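Local coordinates for protein CocE/NonD family hydrolase (Staphylococcus aureus subsp. aureus COL, PDB 3III) that is probably a serine hydrolase of the CocE/NonD family, using an alpha/beta-hydrolase domain to cleave ester or amide bonds in a substrate not yet identified, at residues 110-115 with 308-313; 116-121 with 319-324; 135-140 with 232-237; 198-203 with 242-247. All blocks are in the same frame, centred on the assembly; numbering follows the deposited sequence.

How the contacts relate
The four contacts form two pairs. Contacts 1 and 2, with centres about 10 Å apart, tie helix 110-113 and the turn leading into strand 119-124 to helix 306-319 and the loop that follows it; they touch where Trp113 packs on Val120. Contacts 3 and 4, centres about 12 Å apart, lie in and beside the mostly helical insertion between strands 186-192 and 262-267, and meet where Phe247 packs on Glu232 and Ala237. Centres of contacts 1 and 4 are about 35 Å apart, and along the chain contacts 3 and 4 are nested within the loops that contacts 1 and 2 close. In contact 3 the Pro137 side chain lies about 10 Å from a bound palmitic acid.

Contact 1. Residues 110-115 with 308-313; sequences PGFWVP and NLERQK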
loop_
_atom_site.group_PDB
_atom_site.type_symbol
_atom_site.label_atom_id
_atom_site.label_comp_id
_atom_site.label_asym_id
_atom_site.label_seq_id
_atom_site.Cartn_x
_atom_site.Cartn_y
_atom_site.Cartn_z
ATOM N N PRO A 110 11.398 10.765 16.030
ATOM C CA PRO A 110 12.707 11.020 16.626
ATOM C C PRO A 110 12.856 10.612 18.104
ATOM O O PRO A 110 13.976 10.396 18.551
ATOM C CB PRO A 110 12.894 12.518 16.443
ATOM C CG PRO A 110 11.617 13.041 16.110
ATOM C CD PRO A 110 10.792 11.995 15.487
ATOM N N GLY A 111 11.753 10.489 18.833
ATOM C CA GLY A 111 11.780 10.040 20.207
ATOM C C GLY A 111 12.159 8.547 20.313
ATOM O O GLY A 111 12.514 8.070 21.406
ATOM N N PHE A 112 12.077 7.830 19.189
ATOM C CA PHE A 112 12.557 6.404 19.163
ATOM C C PHE A 112 13.959 6.346 18.602
ATOM O O PHE A 112 14.847 5.710 19.161
ATOM C CB PHE A 112 11.603 5.481 18.357
ATOM C CG PHE A 112 12.160 4.076 18.150
ATOM C CD1 PHE A 112 12.254 3.208 19.203
ATOM C CD2 PHE A 112 12.651 3.662 16.930
ATOM C CE1 PHE A 112 12.784 1.946 19.068
ATOM C CE2 PHE A 112 13.201 2.396 16.788
ATOM C CZ PHE A 112 13.270 1.529 17.846
ATOM N N TRP A 113 14.192 7.019 17.486
ATOM C CA TRP A 113 15.456 6.831 16.782
ATOM C C TRP A 113 16.601 7.595 17.402
ATOM O O TRP A 113 17.689 7.042 17.557
ATOM C CB TRP A 113 15.324 7.161 15.307
ATOM C CG TRP A 113 14.459 6.173 14.595
ATOM C CD1 TRP A 113 13.154 6.320 14.296
ATOM C CD2 TRP A 113 14.825 4.869 14.155
ATOM N NE1 TRP A 113 12.674 5.219 13.666
ATOM C CE2 TRP A 113 13.682 4.297 13.573
ATOM C CE3 TRP A 113 16.012 4.137 14.168
ATOM C CZ2 TRP A 113 13.693 3.050 13.013
ATOM C CZ3 TRP A 113 16.021 2.897 13.632
ATOM C CH2 TRP A 113 14.871 2.346 13.065
ATOM N N VAL A 114 16.378 8.843 17.767
ATOM C CA VAL A 114 17.463 9.663 18.268
ATOM C C VAL A 114 18.075 9.156 19.580
ATOM O O VAL A 114 19.282 9.172 19.711
ATOM C CB VAL A 114 17.146 11.174 18.267
ATOM C CG1 VAL A 114 18.333 11.951 18.792
ATOM C CG2 VAL A 114 16.865 11.618 16.839
ATOM N N PRO A 115 17.294 8.652 20.526
ATOM C CA PRO A 115 17.908 8.093 21.736
ATOM C C PRO A 115 18.728 6.847 21.449
ATOM O O PRO A 115 19.589 6.483 22.227
ATOM C CB PRO A 115 16.733 7.754 22.610
ATOM C CG PRO A 115 15.713 8.742 22.198
ATOM C CD PRO A 115 15.847 8.838 20.714
ATOM N N ASN A 308 7.720 -3.876 15.764
ATOM C CA ASN A 308 8.119 -3.487 14.408
ATOM C C ASN A 308 9.131 -2.375 14.398
ATOM O O ASN A 308 10.007 -2.317 13.496
ATOM C CB ASN A 308 6.860 -3.226 13.539
ATOM C CG ASN A 308 6.097 -4.527 13.257
ATOM O OD1 ASN A 308 6.719 -5.579 13.125
ATOM N ND2 ASN A 308 4.768 -4.478 13.271
ATOM N N LEU A 309 9.098 -1.505 15.421
ATOM C CA LEU A 309 10.200 -0.536 15.583
ATOM C C LEU A 309 11.498 -1.297 15.858
ATOM O O LEU A 309 12.547 -0.927 15.383
ATOM C CB LEU A 309 9.893 0.492 16.690
ATOM C CG LEU A 309 8.706 1.410 16.431
ATOM C CD1 LEU A 309 8.470 2.373 17.655
ATOM C CD2 LEU A 309 8.927 2.195 15.172
ATOM N N GLU A 310 11.446 -2.373 16.662
ATOM C CA GLU A 310 12.649 -3.077 16.980
ATOM C C GLU A 310 13.164 -3.813 15.709
ATOM O O GLU A 310 14.378 -3.927 15.500
ATOM C CB GLU A 310 12.474 -4.056 18.161
ATOM C CG GLU A 310 12.133 -3.488 19.530
ATOM C CD GLU A 310 13.297 -2.748 20.141
ATOM O OE1 GLU A 310 14.463 -3.180 19.915
ATOM O OE2 GLU A 310 13.035 -1.749 20.819
ATOM N N ARG A 311 12.249 -4.266 14.864
ATOM C CA ARG A 311 12.621 -4.943 13.604
ATOM C C ARG A 311 13.320 -3.945 12.666
ATOM O O ARG A 311 14.403 -4.236 12.108
ATOM C CB ARG A 311 11.356 -5.557 12.975
ATOM C CG ARG A 311 11.549 -6.254 11.609
ATOM C CD ARG A 311 10.238 -6.443 10.855
ATOM N NE ARG A 311 9.123 -6.749 11.724
ATOM C CZ ARG A 311 8.835 -7.961 12.184
ATOM N NH1 ARG A 311 9.614 -8.961 11.822
ATOM N NH2 ARG A 311 7.792 -8.146 13.048
ATOM N N GLN A 312 12.707 -2.787 12.517
ATOM C CA GLN A 312 13.278 -1.661 11.714
ATOM C C GLN A 312 14.670 -1.319 12.205
ATOM O O GLN A 312 15.587 -1.110 11.407
ATOM C CB GLN A 312 12.408 -0.407 11.775
ATOM C CG GLN A 312 10.994 -0.479 11.148
ATOM C CD GLN A 312 10.117 0.700 11.585
ATOM O OE1 GLN A 312 10.557 1.854 11.589
ATOM N NE2 GLN A 312 8.866 0.420 11.907
ATOM N N LYS A 313 14.814 -1.255 13.533
ATOM C CA LYS A 313 16.072 -0.857 14.137
ATOM C C LYS A 313 17.137 -1.951 13.926
ATOM O O LYS A 313 18.287 -1.643 13.684
ATOM C CB LYS A 313 15.884 -0.535 15.650
ATOM C CG LYS A 313 17.207 -0.137 16.407
ATOM C CD LYS A 313 16.885 0.272 17.896
ATOM C CE LYS A 313 17.542 -0.658 18.874
ATOM N NZ LYS A 313 19.095 -0.808 18.663
HETATM O O HOH W 1 10.045 4.256 12.575
#
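Leu309 CB lies over one face of the Phe112 ring, 3.9 Å from its centroid and offset toward the rim. Phe112 reaches across because its CG stands anti to the backbone N (chi1 172°). Phe112 CZ also lies 3.8 Å from Lys313 CD, whose chain bends beyond this point and carries NZ to a salt bridge with Asp317. Glu310 OE2, already paired with Arg306, approaches the ring edge near its plane. Trp113 differs, with CG anti to the carbonyl carbon (chi1 -68°). The benzo end of the indole reaches the helix backbone, CH2 lying 3.6 Å from Lys313 CA, while Gln312 OE1 lies at the ring edge, 3.6 Å from Trp113 CZ2. A water accepts from Trp113 NE1 (3.0 Å) and donates to Gln312 OE1 (2.6 Å), which also accepts from Asn166. With Trp113 resting on Val120 of strand 119-124 and Gln312 on strand 186-192, this is a short helical turn and helix 306-319 packed together against the central sheet, as in the alpha/beta-hydrolase fold.

Contact 2. Residues 116-121 with 319-324; sequences NDYVVV and YLKEEN
Lys321 crosses the Tyr118 ring obliquely, its aliphatic chain running past the phenol end: CE lies 3.6 Å from Tyr118 CE2, and CG is 4.0 Å from Tyr118 OH. The lysine is fully extended beyond CG (chi2 -172°, with chi3 and chi4 also anti), a shape that delivers the ammonium past the ring to the backbone. There NZ donates to Asn116 O at 2.6 Å, with a C=O...N angle of 168°. Tyr118 leads into strand 119-124 of the central alpha/beta-hydrolase sheet, and Lys321 belongs to the turn that follows helix 306-319, so the bond joins a strand entrance to a helix exit. Leu320 meets the same ring at about a right angle and sets CD1 at its edge, 4.1 Å from Tyr118 CE1. The phenol oxygen is hydrogen-bonded to Asp317 near the end of that helix. Asp117 OD2 is 5.0 Å from Lys321 NZ, a separation at which the opposite charges may attract weakly, although the Asp117 carboxylate forms its salt bridge with Lys63.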
loop_
_atom_site.group_PDB
_atom_site.type_symbol
_atom_site.label_atom_id
_atom_site.label_comp_id
_atom_site.label_asym_id
_atom_site.label_seq_id
_atom_site.Cartn_x
_atom_site.Cartn_y
_atom_site.Cartn_z
ATOM N N ASN A 116 18.471 6.214 20.326
ATOM C CA ASN A 116 19.293 5.052 19.884
ATOM C C ASN A 116 20.502 5.500 19.026
ATOM O O ASN A 116 21.130 4.680 18.318
ATOM C CB ASN A 116 18.410 4.062 19.124
ATOM C CG ASN A 116 17.523 3.252 20.022
ATOM O OD1 ASN A 116 16.271 3.332 20.006
ATOM N ND2 ASN A 116 18.141 2.480 20.825
ATOM N N ASP A 117 20.868 6.786 19.118
ATOM C CA ASP A 117 22.026 7.355 18.420
ATOM C C ASP A 117 21.926 7.243 16.925
ATOM O O ASP A 117 22.905 6.868 16.238
ATOM C CB ASP A 117 23.357 6.732 18.901
ATOM C CG ASP A 117 23.544 6.895 20.429
ATOM O OD1 ASP A 117 23.583 8.065 20.815
ATOM O OD2 ASP A 117 23.625 5.887 21.198
ATOM N N TYR A 118 20.774 7.652 16.422
ATOM C CA TYR A 118 20.530 7.940 15.015
ATOM C C TYR A 118 20.201 9.437 14.889
ATOM O O TYR A 118 19.760 10.092 15.852
ATOM C CB TYR A 118 19.333 7.186 14.450
ATOM C CG TYR A 118 19.543 5.755 14.184
ATOM C CD1 TYR A 118 19.830 5.297 12.887
ATOM C CD2 TYR A 118 19.474 4.813 15.225
ATOM C CE1 TYR A 118 20.040 3.960 12.644
ATOM C CE2 TYR A 118 19.683 3.445 14.966
ATOM C CZ TYR A 118 20.001 3.046 13.685
ATOM O OH TYR A 118 20.187 1.736 13.434
ATOM N N VAL A 119 20.429 9.975 13.721
ATOM C CA VAL A 119 19.897 11.277 13.349
ATOM C C VAL A 119 18.575 11.026 12.576
ATOM O O VAL A 119 18.464 10.047 11.873
ATOM C CB VAL A 119 20.916 12.105 12.514
ATOM C CG1 VAL A 119 20.238 13.298 11.780
ATOM C CG2 VAL A 119 22.080 12.575 13.393
ATOM N N VAL A 120 17.548 11.874 12.781
ATOM C CA VAL A 120 16.343 11.859 11.961
ATOM C C VAL A 120 16.217 13.161 11.154
ATOM O O VAL A 120 16.252 14.268 11.728
ATOM C CB VAL A 120 15.050 11.561 12.777
ATOM C CG1 VAL A 120 13.802 11.655 11.873
ATOM C CG2 VAL A 120 15.103 10.133 13.476
ATOM N N VAL A 121 16.065 13.033 9.824
ATOM C CA VAL A 121 15.874 14.225 8.965
ATOM C C VAL A 121 14.504 14.121 8.386
ATOM O O VAL A 121 14.117 13.067 7.858
ATOM C CB VAL A 121 16.897 14.340 7.808
ATOM C CG1 VAL A 121 16.553 15.539 6.916
ATOM C CG2 VAL A 121 18.370 14.370 8.325
ATOM N N TYR A 319 22.621 -2.227 8.525
ATOM C CA TYR A 319 22.975 -1.522 7.281
ATOM C C TYR A 319 23.518 -0.109 7.481
ATOM O O TYR A 319 24.355 0.311 6.689
ATOM C CB TYR A 319 21.830 -1.561 6.208
ATOM C CG TYR A 319 21.673 -2.935 5.647
ATOM C CD1 TYR A 319 22.643 -3.489 4.825
ATOM C CD2 TYR A 319 20.625 -3.739 6.049
ATOM C CE1 TYR A 319 22.544 -4.772 4.378
ATOM C CE2 TYR A 319 20.511 -5.020 5.609
ATOM C CZ TYR A 319 21.477 -5.548 4.774
ATOM O OH TYR A 319 21.417 -6.868 4.376
ATOM N N LEU A 320 23.020 0.632 8.476
ATOM C CA LEU A 320 23.448 1.998 8.673
ATOM C C LEU A 320 24.542 2.119 9.735
ATOM O O LEU A 320 25.398 2.985 9.610
ATOM C CB LEU A 320 22.279 2.891 9.049
ATOM C CG LEU A 320 21.085 2.883 8.097
ATOM C CD1 LEU A 320 19.971 3.946 8.558
ATOM C CD2 LEU A 320 21.534 3.219 6.644
ATOM N N LYS A 321 24.510 1.277 10.781
ATOM C CA LYS A 321 25.581 1.297 11.786
ATOM C C LYS A 321 26.673 0.302 11.425
ATOM O O LYS A 321 27.746 0.333 12.026
ATOM C CB LYS A 321 25.059 0.990 13.205
ATOM C CG LYS A 321 24.198 2.110 13.770
ATOM C CD LYS A 321 23.854 1.912 15.208
ATOM C CE LYS A 321 23.154 3.151 15.788
ATOM N NZ LYS A 321 22.848 3.005 17.230
ATOM N N GLU A 322 26.414 -0.570 10.446
ATOM C CA GLU A 322 27.363 -1.618 10.082
ATOM C C GLU A 322 27.741 -2.531 11.236
ATOM O O GLU A 322 28.873 -2.934 11.401
ATOM C CB GLU A 322 28.592 -1.025 9.376
ATOM C CG GLU A 322 28.156 -0.173 8.193
ATOM C CD GLU A 322 29.267 0.396 7.339
ATOM O OE1 GLU A 322 30.355 -0.172 7.279
ATOM O OE2 GLU A 322 29.026 1.375 6.645
ATOM N N GLU A 323 26.751 -2.846 12.055
ATOM C CA GLU A 323 26.920 -3.721 13.199
ATOM C C GLU A 323 26.697 -5.166 12.764
ATOM O O GLU A 323 25.829 -5.469 11.918
ATOM C CB GLU A 323 25.942 -3.260 14.273
ATOM C CG GLU A 323 25.898 -4.026 15.525
ATOM C CD GLU A 323 24.796 -3.501 16.467
ATOM O OE1 GLU A 323 24.501 -2.263 16.463
ATOM O OE2 GLU A 323 24.212 -4.358 17.150
ATOM N N ASN A 324 27.536 -6.066 13.271
ATOM C CA ASN A 324 27.429 -7.454 12.915
ATOM C C ASN A 324 26.393 -8.106 13.829
ATOM O O ASN A 324 26.727 -8.868 14.726
ATOM C CB ASN A 324 28.788 -8.149 13.025
ATOM C CG ASN A 324 29.783 -7.696 11.917
ATOM O OD1 ASN A 324 29.384 -7.349 10.799
ATOM N ND2 ASN A 324 31.069 -7.685 12.240
#

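Contact 3. Residues 135-140 with 232-237; sequences LSPWSK and EDLIQA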
loop_
_atom_site.group_PDB
_atom_site.type_symbol
_atom_site.label_atom_id
_atom_site.label_comp_id
_atom_site.label_asym_id
_atom_site.label_seq_id
_atom_site.Cartn_x
_atom_site.Cartn_y
_atom_site.Cartn_z
ATOM N N LEU A 135 4.602 20.908 -7.440
ATOM C CA LEU A 135 4.267 19.796 -6.553
ATOM C C LEU A 135 3.652 18.744 -7.448
ATOM O O LEU A 135 2.465 18.823 -7.794
ATOM C CB LEU A 135 3.292 20.240 -5.437
ATOM C CG LEU A 135 3.200 19.335 -4.177
ATOM C CD1 LEU A 135 2.275 20.044 -3.134
ATOM C CD2 LEU A 135 2.697 17.917 -4.505
ATOM N N SER A 136 4.479 17.778 -7.844
ATOM C CA SER A 136 4.076 16.669 -8.690
ATOM C C SER A 136 4.298 15.369 -7.919
ATOM O O SER A 136 5.392 14.787 -7.924
ATOM C CB SER A 136 4.844 16.669 -10.012
ATOM O OG SER A 136 4.408 15.560 -10.773
ATOM N N PRO A 137 3.284 14.924 -7.195
ATOM C CA PRO A 137 3.439 13.778 -6.300
ATOM C C PRO A 137 3.841 12.497 -7.014
ATOM O O PRO A 137 3.312 12.194 -8.063
ATOM C CB PRO A 137 2.043 13.579 -5.720
ATOM C CG PRO A 137 1.304 14.791 -6.003
ATOM C CD PRO A 137 1.941 15.505 -7.127
ATOM N N TRP A 138 4.770 11.740 -6.426
ATOM C CA TRP A 138 5.036 10.370 -6.873
ATOM C C TRP A 138 5.476 10.394 -8.329
ATOM O O TRP A 138 4.945 9.664 -9.181
ATOM C CB TRP A 138 3.794 9.488 -6.605
ATOM C CG TRP A 138 3.383 9.447 -5.190
ATOM C CD1 TRP A 138 4.146 9.838 -4.117
ATOM C CD2 TRP A 138 2.140 8.977 -4.626
ATOM N NE1 TRP A 138 3.466 9.652 -2.965
ATOM C CE2 TRP A 138 2.235 9.119 -3.239
ATOM C CE3 TRP A 138 0.961 8.442 -5.159
ATOM C CZ2 TRP A 138 1.201 8.746 -2.362
ATOM C CZ3 TRP A 138 -0.078 8.050 -4.270
ATOM C CH2 TRP A 138 0.045 8.225 -2.904
ATOM N N SER A 139 6.477 11.250 -8.601
ATOM C CA SER A 139 7.048 11.433 -9.898
ATOM C C SER A 139 8.565 11.307 -9.845
ATOM O O SER A 139 9.172 11.391 -8.797
ATOM C CB SER A 139 6.684 12.826 -10.424
ATOM O OG SER A 139 7.247 13.864 -9.589
ATOM N N LYS A 140 9.183 11.225 -11.002
ATOM C CA LYS A 140 10.606 11.180 -11.070
ATOM C C LYS A 140 11.225 12.512 -10.644
ATOM O O LYS A 140 12.231 12.508 -9.967
ATOM C CB LYS A 140 11.078 10.868 -12.482
ATOM C CG LYS A 140 12.625 10.695 -12.533
ATOM C CD LYS A 140 13.026 10.183 -13.879
ATOM C CE LYS A 140 14.500 9.990 -13.975
ATOM N NZ LYS A 140 14.896 9.508 -15.267
ATOM N N GLU A 232 0.152 20.009 -9.181
ATOM C CA GLU A 232 -0.317 19.278 -10.346
ATOM C C GLU A 232 -1.779 18.896 -10.151
ATOM O O GLU A 232 -2.133 18.377 -9.113
ATOM C CB GLU A 232 0.534 18.041 -10.564
ATOM C CG GLU A 232 0.110 17.174 -11.720
ATOM C CD GLU A 232 1.013 15.948 -11.914
ATOM O OE1 GLU A 232 1.767 15.624 -10.982
ATOM O OE2 GLU A 232 0.910 15.304 -13.005
ATOM N N ASP A 233 -2.608 19.107 -11.172
ATOM C CA ASP A 233 -4.036 18.808 -11.085
ATOM C C ASP A 233 -4.289 17.341 -11.454
ATOM O O ASP A 233 -4.571 16.984 -12.615
ATOM C CB ASP A 233 -4.836 19.736 -11.997
ATOM C CG ASP A 233 -6.329 19.528 -11.872
ATOM O OD1 ASP A 233 -6.813 18.535 -11.286
ATOM O OD2 ASP A 233 -7.024 20.369 -12.408
ATOM N N LEU A 234 -4.228 16.500 -10.445
ATOM C CA LEU A 234 -4.345 15.074 -10.645
ATOM C C LEU A 234 -5.786 14.657 -10.818
ATOM O O LEU A 234 -6.021 13.598 -11.296
ATOM C CB LEU A 234 -3.666 14.294 -9.500
ATOM C CG LEU A 234 -2.143 14.211 -9.580
ATOM C CD1 LEU A 234 -1.560 13.754 -8.208
ATOM C CD2 LEU A 234 -1.670 13.342 -10.762
ATOM N N ILE A 235 -6.743 15.507 -10.464
ATOM C CA ILE A 235 -8.158 15.238 -10.761
ATOM C C ILE A 235 -8.317 15.257 -12.311
ATOM O O ILE A 235 -8.849 14.337 -12.941
ATOM C CB ILE A 235 -9.065 16.280 -10.086
ATOM C CG1 ILE A 235 -8.977 16.178 -8.548
ATOM C CG2 ILE A 235 -10.503 16.106 -10.492
ATOM C CD1 ILE A 235 -9.423 14.838 -8.038
ATOM N N GLN A 236 -7.821 16.311 -12.917
ATOM C CA GLN A 236 -7.915 16.443 -14.373
ATOM C C GLN A 236 -7.073 15.367 -15.091
ATOM O O GLN A 236 -7.493 14.849 -16.149
ATOM C CB GLN A 236 -7.542 17.869 -14.832
ATOM C CG GLN A 236 -7.627 18.087 -16.347
ATOM C CD GLN A 236 -9.024 17.772 -16.946
ATOM O OE1 GLN A 236 -10.045 17.928 -16.260
ATOM N NE2 GLN A 236 -9.075 17.373 -18.242
ATOM N N ALA A 237 -5.934 14.973 -14.507
ATOM C CA ALA A 237 -5.060 13.955 -15.109
ATOM C C ALA A 237 -5.856 12.640 -15.212
ATOM O O ALA A 237 -5.842 11.968 -16.271
ATOM C CB ALA A 237 -3.695 13.767 -14.296
#
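Ser136 and Glu232 bring their backbones to a CA-to-CA separation of 5.4 Å, and beside them Glu232 N donates to Leu135 O at 2.9 Å, almost straight at 168°. The bond pins the loop between strand 119-124 and helix 140-154 to the residues leading into helix 234-240, which belongs to the largely helical insertion of this alpha/beta-hydrolase domain, consistent with a cap. Glu232 has CG anti to the backbone N (chi1 178°) and stays extended beyond it, which carries the carboxylate to Ser136. Ser136 OG donates to Glu232 OE1 at 2.7 Å, coming from above the carboxylate plane, 43° out of it. The same oxygen receives a salt bridge from Arg251 NH2, which also bonds Pro137 O; the arginine thus joins the loop and the glutamate a second time, and its charge would favour the ionised carboxylate.

Two N-caps flank the junction. Asp233, centre of an inverse gamma turn, accepts from Gln236 N and caps helix 234-240. Ser139 caps helix 140-154 by accepting from Glu142 N, while its OG donates to Ser136 O at 2.7 Å, fastening the loop on itself. The apolar part is small. Pro137 and Leu234 meet tip to tip, with the proline CG 3.8 Å from Leu234 CD1.

Contact 4. Residues 198-203 with 242-247; sequences MYREVA and PLFDDF
A surface contact of mixed aromatic and polar character joins helix 198-203, which follows strand 186-192, to the turn 242-245 that leads into helix 246-249. Tyr199 and Phe244 are its centre. Each has CG anti to its backbone N (chi1 -177° for Tyr199), and the two rings are neither parallel nor perpendicular, with centroids 5.8 Å apart and planes inclined by 51°. Phe244 CB sits over one face of the Tyr199 ring, 4.2 Å from its centroid, while Phe244 CD1 touches Tyr199 CB at 3.8 Å. At the far end of the tyrosine, OH donates to Pro242 O at 2.7 Å, so the ring is held by its tip and covered by the turn, whose Phe244 is the centre of an inverse gamma turn.

Arg200, extended from CG to NE, approaches the Phe244 ring in a cation-pi contact: NH1 stands above its centre, 3.5 Å from Phe244 CZ, and CZ of the guanidinium is 4.2 Å from the ring centroid. The guanidinium is turned edge-on, its plane 75° from the ring. NH1 also makes a salt bridge to Asp197, and NH2 bonds His476 O, probably of the C-terminal non-catalytic domain. The cation is therefore shared between a carboxylate, a carbonyl and an aromatic face, which together probably stabilise its charge and limit its rotation.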
loop_
_atom_site.group_PDB
_atom_site.type_symbol
_atom_site.label_atom_id
_atom_site.label_comp_id
_atom_site.label_asym_id
_atom_site.label_seq_id
_atom_site.Cartn_x
_atom_site.Cartn_y
_atom_site.Cartn_z
HETATM N N MSE A 198 0.757 4.310 -10.073
HETATM C CA MSE A 198 -0.444 5.062 -9.757
HETATM C C MSE A 198 -1.622 4.629 -10.589
HETATM O O MSE A 198 -2.737 4.558 -10.065
HETATM C CB MSE A 198 -0.232 6.572 -9.945
HETATM C CG MSE A 198 0.573 7.176 -8.871
HETATM SE SE MSE A 198 0.773 9.150 -9.114
HETATM C CE MSE A 198 -1.155 9.638 -8.715
ATOM N N TYR A 199 -1.418 4.399 -11.883
ATOM C CA TYR A 199 -2.534 4.013 -12.726
ATOM C C TYR A 199 -3.247 2.725 -12.229
ATOM O O TYR A 199 -4.452 2.625 -12.264
ATOM C CB TYR A 199 -2.060 3.800 -14.179
ATOM C CG TYR A 199 -3.191 3.476 -15.050
ATOM C CD1 TYR A 199 -3.980 4.486 -15.601
ATOM C CD2 TYR A 199 -3.535 2.149 -15.303
ATOM C CE1 TYR A 199 -5.132 4.158 -16.406
ATOM C CE2 TYR A 199 -4.613 1.837 -16.072
ATOM C CZ TYR A 199 -5.414 2.836 -16.639
ATOM O OH TYR A 199 -6.518 2.471 -17.390
ATOM N N ARG A 200 -2.484 1.740 -11.793
ATOM C CA ARG A 200 -3.031 0.452 -11.435
ATOM C C ARG A 200 -3.445 0.374 -10.012
ATOM O O ARG A 200 -4.144 -0.596 -9.651
ATOM C CB ARG A 200 -2.042 -0.677 -11.733
ATOM C CG ARG A 200 -1.954 -1.006 -13.216
ATOM C CD ARG A 200 -0.945 -2.177 -13.486
ATOM N NE ARG A 200 -0.881 -2.428 -14.923
ATOM C CZ ARG A 200 -0.228 -1.676 -15.787
ATOM N NH1 ARG A 200 0.480 -0.645 -15.359
ATOM N NH2 ARG A 200 -0.281 -1.959 -17.086
ATOM N N GLU A 201 -2.983 1.312 -9.178
ATOM C CA GLU A 201 -3.067 1.112 -7.728
ATOM C C GLU A 201 -3.917 2.110 -6.982
ATOM O O GLU A 201 -4.458 1.741 -5.953
ATOM C CB GLU A 201 -1.688 0.903 -7.096
ATOM C CG GLU A 201 -1.048 -0.334 -7.777
ATOM C CD GLU A 201 0.415 -0.592 -7.557
ATOM O OE1 GLU A 201 1.132 0.286 -7.018
ATOM O OE2 GLU A 201 0.864 -1.707 -7.985
ATOM N N VAL A 202 -4.080 3.334 -7.507
ATOM C CA VAL A 202 -4.875 4.357 -6.816
ATOM C C VAL A 202 -5.807 5.159 -7.759
ATOM O O VAL A 202 -6.926 5.434 -7.376
ATOM C CB VAL A 202 -4.010 5.334 -5.960
ATOM C CG1 VAL A 202 -3.086 6.227 -6.829
ATOM C CG2 VAL A 202 -4.916 6.179 -5.041
ATOM N N ALA A 203 -5.308 5.583 -8.937
ATOM C CA ALA A 203 -6.107 6.372 -9.910
ATOM C C ALA A 203 -7.256 5.544 -10.543
ATOM O O ALA A 203 -8.354 6.049 -10.798
ATOM C CB ALA A 203 -5.183 7.037 -11.012
ATOM N N PRO A 242 -7.384 8.093 -19.394
ATOM C CA PRO A 242 -8.124 6.889 -18.933
ATOM C C PRO A 242 -7.375 5.540 -19.146
ATOM O O PRO A 242 -7.781 4.486 -18.621
ATOM C CB PRO A 242 -9.404 6.956 -19.754
ATOM C CG PRO A 242 -9.028 7.676 -20.979
ATOM C CD PRO A 242 -8.100 8.780 -20.491
ATOM N N LEU A 243 -6.298 5.580 -19.902
ATOM C CA LEU A 243 -5.526 4.405 -20.272
ATOM C C LEU A 243 -4.104 4.585 -19.729
ATOM O O LEU A 243 -3.703 5.690 -19.338
ATOM C CB LEU A 243 -5.504 4.231 -21.800
ATOM C CG LEU A 243 -6.829 3.774 -22.425
ATOM C CD1 LEU A 243 -6.837 4.098 -23.899
ATOM C CD2 LEU A 243 -6.974 2.243 -22.074
ATOM N N PHE A 244 -3.336 3.504 -19.740
ATOM C CA PHE A 244 -1.960 3.498 -19.237
ATOM C C PHE A 244 -1.100 4.022 -20.381
ATOM O O PHE A 244 -0.535 3.266 -21.126
ATOM C CB PHE A 244 -1.554 2.076 -18.809
ATOM C CG PHE A 244 -0.171 1.984 -18.192
ATOM C CD1 PHE A 244 0.133 2.665 -17.032
ATOM C CD2 PHE A 244 0.818 1.180 -18.767
ATOM C CE1 PHE A 244 1.387 2.572 -16.459
ATOM C CE2 PHE A 244 2.083 1.058 -18.181
ATOM C CZ PHE A 244 2.364 1.787 -17.033
ATOM N N ASP A 245 -1.016 5.345 -20.504
ATOM C CA ASP A 245 -0.376 5.997 -21.652
ATOM C C ASP A 245 0.986 6.589 -21.222
ATOM O O ASP A 245 1.491 6.243 -20.163
ATOM C CB ASP A 245 -1.340 7.066 -22.209
ATOM C CG ASP A 245 -1.755 8.119 -21.162
ATOM O OD1 ASP A 245 -1.212 8.124 -20.036
ATOM O OD2 ASP A 245 -2.654 8.955 -21.465
ATOM N N ASP A 246 1.603 7.458 -22.022
ATOM C CA ASP A 246 2.915 7.976 -21.645
ATOM C C ASP A 246 2.879 8.728 -20.305
ATOM O O ASP A 246 3.839 8.692 -19.530
ATOM C CB ASP A 246 3.453 8.958 -22.717
ATOM C CG ASP A 246 3.813 8.260 -24.029
ATOM O OD1 ASP A 246 3.834 7.005 -24.041
ATOM O OD2 ASP A 246 4.097 8.965 -25.050
ATOM N N PHE A 247 1.804 9.477 -20.069
ATOM C CA PHE A 247 1.613 10.144 -18.768
ATOM C C PHE A 247 1.735 9.191 -17.573
ATOM O O PHE A 247 2.564 9.419 -16.654
ATOM C CB PHE A 247 0.255 10.864 -18.721
ATOM C CG PHE A 247 0.001 11.526 -17.399
ATOM C CD1 PHE A 247 0.498 12.803 -17.153
ATOM C CD2 PHE A 247 -0.671 10.855 -16.387
ATOM C CE1 PHE A 247 0.302 13.405 -15.936
ATOM C CE2 PHE A 247 -0.865 11.446 -15.163
ATOM C CZ PHE A 247 -0.377 12.733 -14.935
#